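Local coordinates for protein beta-phosphoglucomutase (Bacteroides vulgatus, PDB 3DV9) that probably interconverts beta-glucose 1-phosphate and glucose 6-phosphate as a magnesium-binding phosphomutase of the haloacid dehalogenase superfamily, at residues T118-S122 with E123-P127; P166-E169 with P170-A174. All blocks are in the same frame, centred on the assembly; numbering follows the deposited sequence.

Interaction 1 of 2, residues T118-S122 with E123-P127; sequences TKIKS and EGLTP
The pyrrolidine ring of P127 is met by two side chains of helix 113-122 from different directions. Over one face stands the CG2 methyl of I120, 4.1 Å from P127 CG, while the chain of K121 arrives in the plane of the ring, at its CG-CD edge, with K121 CD 3.8 Å from P127 CD. K121 starts out with CG anti to the backbone N (chi1 -162°) and turns at chi2, which lays its methylene groups beside that edge; its NZ then goes on to the carbonyl oxygens of G148 and I149. The same CG2 of I120 also packs 3.6 Å from L125 CB, the two side chains crossing at about a right angle. I120 and L125 share W237 of helix 230-244 as a neighbour, and I120 reaches V26 and F28 of strand 25-29. The intervening backbone is a Schellman motif, which ends the helix and turns the chain into strand 126-130 of the parallel Rossmann-like sheet. G124 takes the positive phi (86°) of this turn. L125 N donates to I120 O at 3.2 Å, and G124 N to K121 O at 3.0 Å, the latter from above the carbonyl plane. E123 N still makes a helical bond to K119 O (3.1 Å) and adds a weak one to I120 O, which thus receives two N-H groups. One water donates to both K121 O and L125 O, each 2.8 Å from it, and so bridges the turn. On the solvent side E123, in one of its two conformers, presents OE2 to two further waters and accepts from Q241 NE2 through OE1.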
loop_
_atom_site.group_PDB
_atom_site.type_symbol
_atom_site.label_atom_id
_atom_site.label_comp_id
_atom_site.label_asym_id
_atom_site.label_seq_id
_atom_site.Cartn_x
_atom_site.Cartn_y
_atom_site.Cartn_z
ATOM N N THR A 118 -5.072 9.678 13.670
ATOM C CA THR A 118 -5.137 10.293 15.018
ATOM C C THR A 118 -5.930 9.401 15.980
ATOM O O THR A 118 -5.572 9.309 17.168
ATOM C CB THR A 118 -5.683 11.758 14.983
ATOM O OG1 THR A 118 -7.083 11.756 14.669
ATOM C CG2 THR A 118 -4.946 12.579 13.949
ATOM N N LYS A 119 -6.969 8.719 15.462
ATOM C CA LYS A 119 -7.788 7.827 16.306
ATOM C C LYS A 119 -6.903 6.642 16.698
ATOM O O LYS A 119 -6.871 6.232 17.869
ATOM C CB LYS A 119 -8.954 7.254 15.491
ATOM C CG LYS A 119 -10.071 8.265 15.230
ATOM C CD LYS A 119 -11.106 7.613 14.349
ATOM C CE LYS A 119 -12.130 8.596 13.919
ATOM N NZ LYS A 119 -13.131 7.952 12.976
ATOM N N ILE A 120 -6.184 6.125 15.712
ATOM C CA ILE A 120 -5.319 4.918 15.897
ATOM C C ILE A 120 -4.218 5.232 16.923
ATOM O O ILE A 120 -3.985 4.459 17.855
ATOM C CB ILE A 120 -4.728 4.412 14.523
ATOM C CG1 ILE A 120 -5.870 3.784 13.705
ATOM C CG2 ILE A 120 -3.591 3.370 14.711
ATOM C CD1 ILE A 120 -5.581 3.631 12.166
ATOM N N LYS A 121 -3.545 6.349 16.739
ATOM C CA LYS A 121 -2.501 6.802 17.690
ATOM C C LYS A 121 -3.084 7.000 19.109
ATOM O O LYS A 121 -2.473 6.569 20.093
ATOM C CB LYS A 121 -1.764 8.045 17.127
ATOM C CG LYS A 121 -0.411 8.407 17.720
ATOM C CD LYS A 121 0.721 7.582 17.058
ATOM C CE LYS A 121 1.994 7.743 17.871
ATOM N NZ LYS A 121 3.202 7.735 16.995
ATOM N N SER A 122 -4.269 7.594 19.213
ATOM C CA SER A 122 -4.943 7.841 20.491
ATOM C C SER A 122 -5.226 6.539 21.258
ATOM O O SER A 122 -5.205 6.499 22.513
ATOM C CB SER A 122 -6.273 8.568 20.252
ATOM O OG SER A 122 -6.879 8.917 21.489
ATOM N N GLU A 123 -5.505 5.483 20.505
ATOM C CA GLU A 123 -5.875 4.195 21.075
ATOM C C GLU A 123 -4.660 3.419 21.547
ATOM O O GLU A 123 -4.796 2.314 22.074
ATOM C CB GLU A 123 -6.654 3.367 20.044
ATOM C CG GLU A 123 -8.076 3.835 19.837
ATOM C CD GLU A 123 -8.954 3.627 21.066
ATOM O OE1 GLU A 123 -8.831 2.583 21.736
ATOM O OE2 GLU A 123 -9.773 4.518 21.361
ATOM N N GLY A 124 -3.463 3.986 21.362
ATOM C CA GLY A 124 -2.257 3.312 21.800
ATOM C C GLY A 124 -1.698 2.345 20.791
ATOM O O GLY A 124 -0.790 1.574 21.111
ATOM N N LEU A 125 -2.279 2.347 19.588
ATOM C CA LEU A 125 -1.804 1.517 18.477
ATOM C C LEU A 125 -0.630 2.155 17.728
ATOM O O LEU A 125 -0.445 3.379 17.743
ATOM C CB LEU A 125 -2.950 1.211 17.496
ATOM C CG LEU A 125 -4.208 0.539 18.096
ATOM C CD1 LEU A 125 -5.373 0.518 17.122
ATOM C CD2 LEU A 125 -3.882 -0.866 18.536
ATOM N N THR A 126 0.156 1.310 17.050
ATOM C CA THR A 126 1.332 1.768 16.325
ATOM C C THR A 126 1.087 1.866 14.831
ATOM O O THR A 126 0.965 0.838 14.166
ATOM C CB THR A 126 2.490 0.794 16.562
ATOM O OG1 THR A 126 2.749 0.743 17.967
ATOM C CG2 THR A 126 3.743 1.220 15.741
ATOM N N PRO A 127 0.977 3.103 14.295
ATOM C CA PRO A 127 0.824 3.198 12.860
ATOM C C PRO A 127 2.201 2.985 12.200
ATOM O O PRO A 127 3.224 3.397 12.757
ATOM C CB PRO A 127 0.328 4.645 12.657
ATOM C CG PRO A 127 0.029 5.195 14.031
ATOM C CD PRO A 127 0.934 4.433 14.937
HETATM O O HOH W 1 -9.869 6.720 19.229
HETATM O O HOH W 2 -0.077 5.059 19.946
HETATM O O HOH W 3 -8.722 7.153 22.082
#

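Interaction 2 of 2, residues P166-E169 with P170-A174; sequences PNPE and PYLMA
P168 and L172 lie side by side and point the same way, the CD1 methyl of L172 resting against the proline ring at 3.9 Å from P168 CB. Alongside this apolar pair, L172 N donates almost straight to P168 O (3.0 Å, N-H...O 172°). One residue further on, E169 and selenomethionine M173 cross obliquely: each has CG anti to its own N and a bend at chi2, M173 bends again at chi3 to place its terminal methyl, and the carboxylate atom E169 OE2 ends 3.8 Å from M173 CE. Their backbones are joined by M173 N to E169 O at 2.8 Å. These bonds form the first turn of helix 169-178, which N167 caps from the preceding loop: its OD1 receives E169 N at 2.9 Å, in the amide plane and on a lone pair, satisfying an N-H that has no earlier helical carbonyl to use. P170, in the first turn, has no N-H to satisfy; its ring CD sits 3.2 Å from N167 O, and the ring also packs on V130 of strand 126-130. The end of the Y171 side chain leads away from P168 and E169; it touches D29, a magnesium ligand, and its hydroxyl bonds E189.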
loop_
_atom_site.group_PDB
_atom_site.type_symbol
_atom_site.label_atom_id
_atom_site.label_comp_id
_atom_site.label_asym_id
_atom_site.label_seq_id
_atom_site.Cartn_x
_atom_site.Cartn_y
_atom_site.Cartn_z
ATOM N N PRO A 166 4.187 -7.640 -5.458
ATOM C CA PRO A 166 3.298 -8.359 -4.560
ATOM C C PRO A 166 4.014 -9.360 -3.626
ATOM O O PRO A 166 3.365 -10.119 -2.954
ATOM C CB PRO A 166 2.398 -9.126 -5.535
ATOM C CG PRO A 166 3.337 -9.487 -6.659
ATOM C CD PRO A 166 4.292 -8.319 -6.775
ATOM N N ASN A 167 5.345 -9.334 -3.593
ATOM C CA ASN A 167 6.067 -10.160 -2.610
ATOM C C ASN A 167 5.633 -9.674 -1.206
ATOM O O ASN A 167 5.458 -8.439 -1.023
ATOM C CB ASN A 167 7.572 -9.995 -2.798
ATOM C CG ASN A 167 8.395 -11.053 -2.038
ATOM O OD1 ASN A 167 8.343 -11.124 -0.799
ATOM N ND2 ASN A 167 9.212 -11.843 -2.782
ATOM N N PRO A 168 5.392 -10.607 -0.251
ATOM C CA PRO A 168 5.006 -10.192 1.110
ATOM C C PRO A 168 6.128 -9.488 1.881
ATOM O O PRO A 168 5.839 -8.940 2.922
ATOM C CB PRO A 168 4.666 -11.514 1.809
ATOM C CG PRO A 168 5.385 -12.531 1.070
ATOM C CD PRO A 168 5.353 -12.080 -0.376
ATOM N N GLU A 169 7.368 -9.491 1.352
ATOM C CA GLU A 169 8.548 -8.914 2.047
ATOM C C GLU A 169 8.340 -7.562 2.753
ATOM O O GLU A 169 8.682 -7.448 3.911
ATOM C CB GLU A 169 9.816 -8.907 1.151
ATOM C CG GLU A 169 11.114 -8.474 1.866
ATOM C CD GLU A 169 11.554 -9.465 2.943
ATOM O OE1 GLU A 169 10.972 -10.573 3.031
ATOM O OE2 GLU A 169 12.462 -9.117 3.722
ATOM N N PRO A 170 7.787 -6.549 2.064
ATOM C CA PRO A 170 7.599 -5.247 2.729
ATOM C C PRO A 170 6.777 -5.363 4.040
ATOM O O PRO A 170 7.091 -4.699 5.070
ATOM C CB PRO A 170 6.835 -4.414 1.664
ATOM C CG PRO A 170 7.143 -5.035 0.399
ATOM C CD PRO A 170 7.349 -6.504 0.644
ATOM N N TYR A 171 5.690 -6.128 3.994
ATOM C CA TYR A 171 4.834 -6.308 5.172
ATOM C C TYR A 171 5.482 -7.188 6.232
ATOM O O TYR A 171 5.385 -6.912 7.414
ATOM C CB TYR A 171 3.429 -6.805 4.769
ATOM C CG TYR A 171 2.686 -5.694 4.101
ATOM C CD1 TYR A 171 2.358 -4.532 4.811
ATOM C CD2 TYR A 171 2.349 -5.757 2.739
ATOM C CE1 TYR A 171 1.716 -3.455 4.185
ATOM C CE2 TYR A 171 1.656 -4.653 2.105
ATOM C CZ TYR A 171 1.373 -3.533 2.850
ATOM O OH TYR A 171 0.754 -2.454 2.295
ATOM N N LEU A 172 6.154 -8.251 5.812
ATOM C CA LEU A 172 6.912 -9.064 6.768
ATOM C C LEU A 172 7.971 -8.225 7.485
ATOM O O LEU A 172 8.231 -8.410 8.709
ATOM C CB LEU A 172 7.552 -10.255 6.045
ATOM C CG LEU A 172 6.585 -11.306 5.467
ATOM C CD1 LEU A 172 7.306 -12.280 4.515
ATOM C CD2 LEU A 172 5.774 -12.014 6.546
HETATM N N MSE A 173 8.614 -7.326 6.726
HETATM C CA MSE A 173 9.680 -6.457 7.293
HETATM C C MSE A 173 9.037 -5.491 8.289
HETATM O O MSE A 173 9.616 -5.192 9.353
HETATM C CB MSE A 173 10.428 -5.696 6.214
HETATM C CG MSE A 173 11.499 -4.699 6.742
HETATM SE SE MSE A 173 12.911 -5.691 7.668
HETATM C CE MSE A 173 13.763 -6.390 6.025
ATOM N N ALA A 174 7.842 -5.011 7.936
ATOM C CA ALA A 174 7.070 -4.162 8.868
ATOM C C ALA A 174 6.809 -4.897 10.196
ATOM O O ALA A 174 7.038 -4.327 11.244
ATOM C CB ALA A 174 5.751 -3.674 8.265
#

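Both contacts are local ones at helix ends of the same Rossmann-like domain, with centres about 22 Å apart and nearest atoms about 8 Å apart. Interaction 1 closes the C-terminal end of helix 113-122, whereas interaction 2 opens the N-terminal end of helix 169-178. Strand 126-130 connects them: interaction 1 delivers the chain into it, and P170, Y171 and A174 of interaction 2 pack on it further along. Each joins a buried side to an exposed one. In 118-127 the carbonyls of the last helical turn are met by N-H groups of the Schellman turn and by water; in 166-174 a side-chain amide serves a spare N-H, and the side chain of Y171 lies about 7 Å from the magnesium ion.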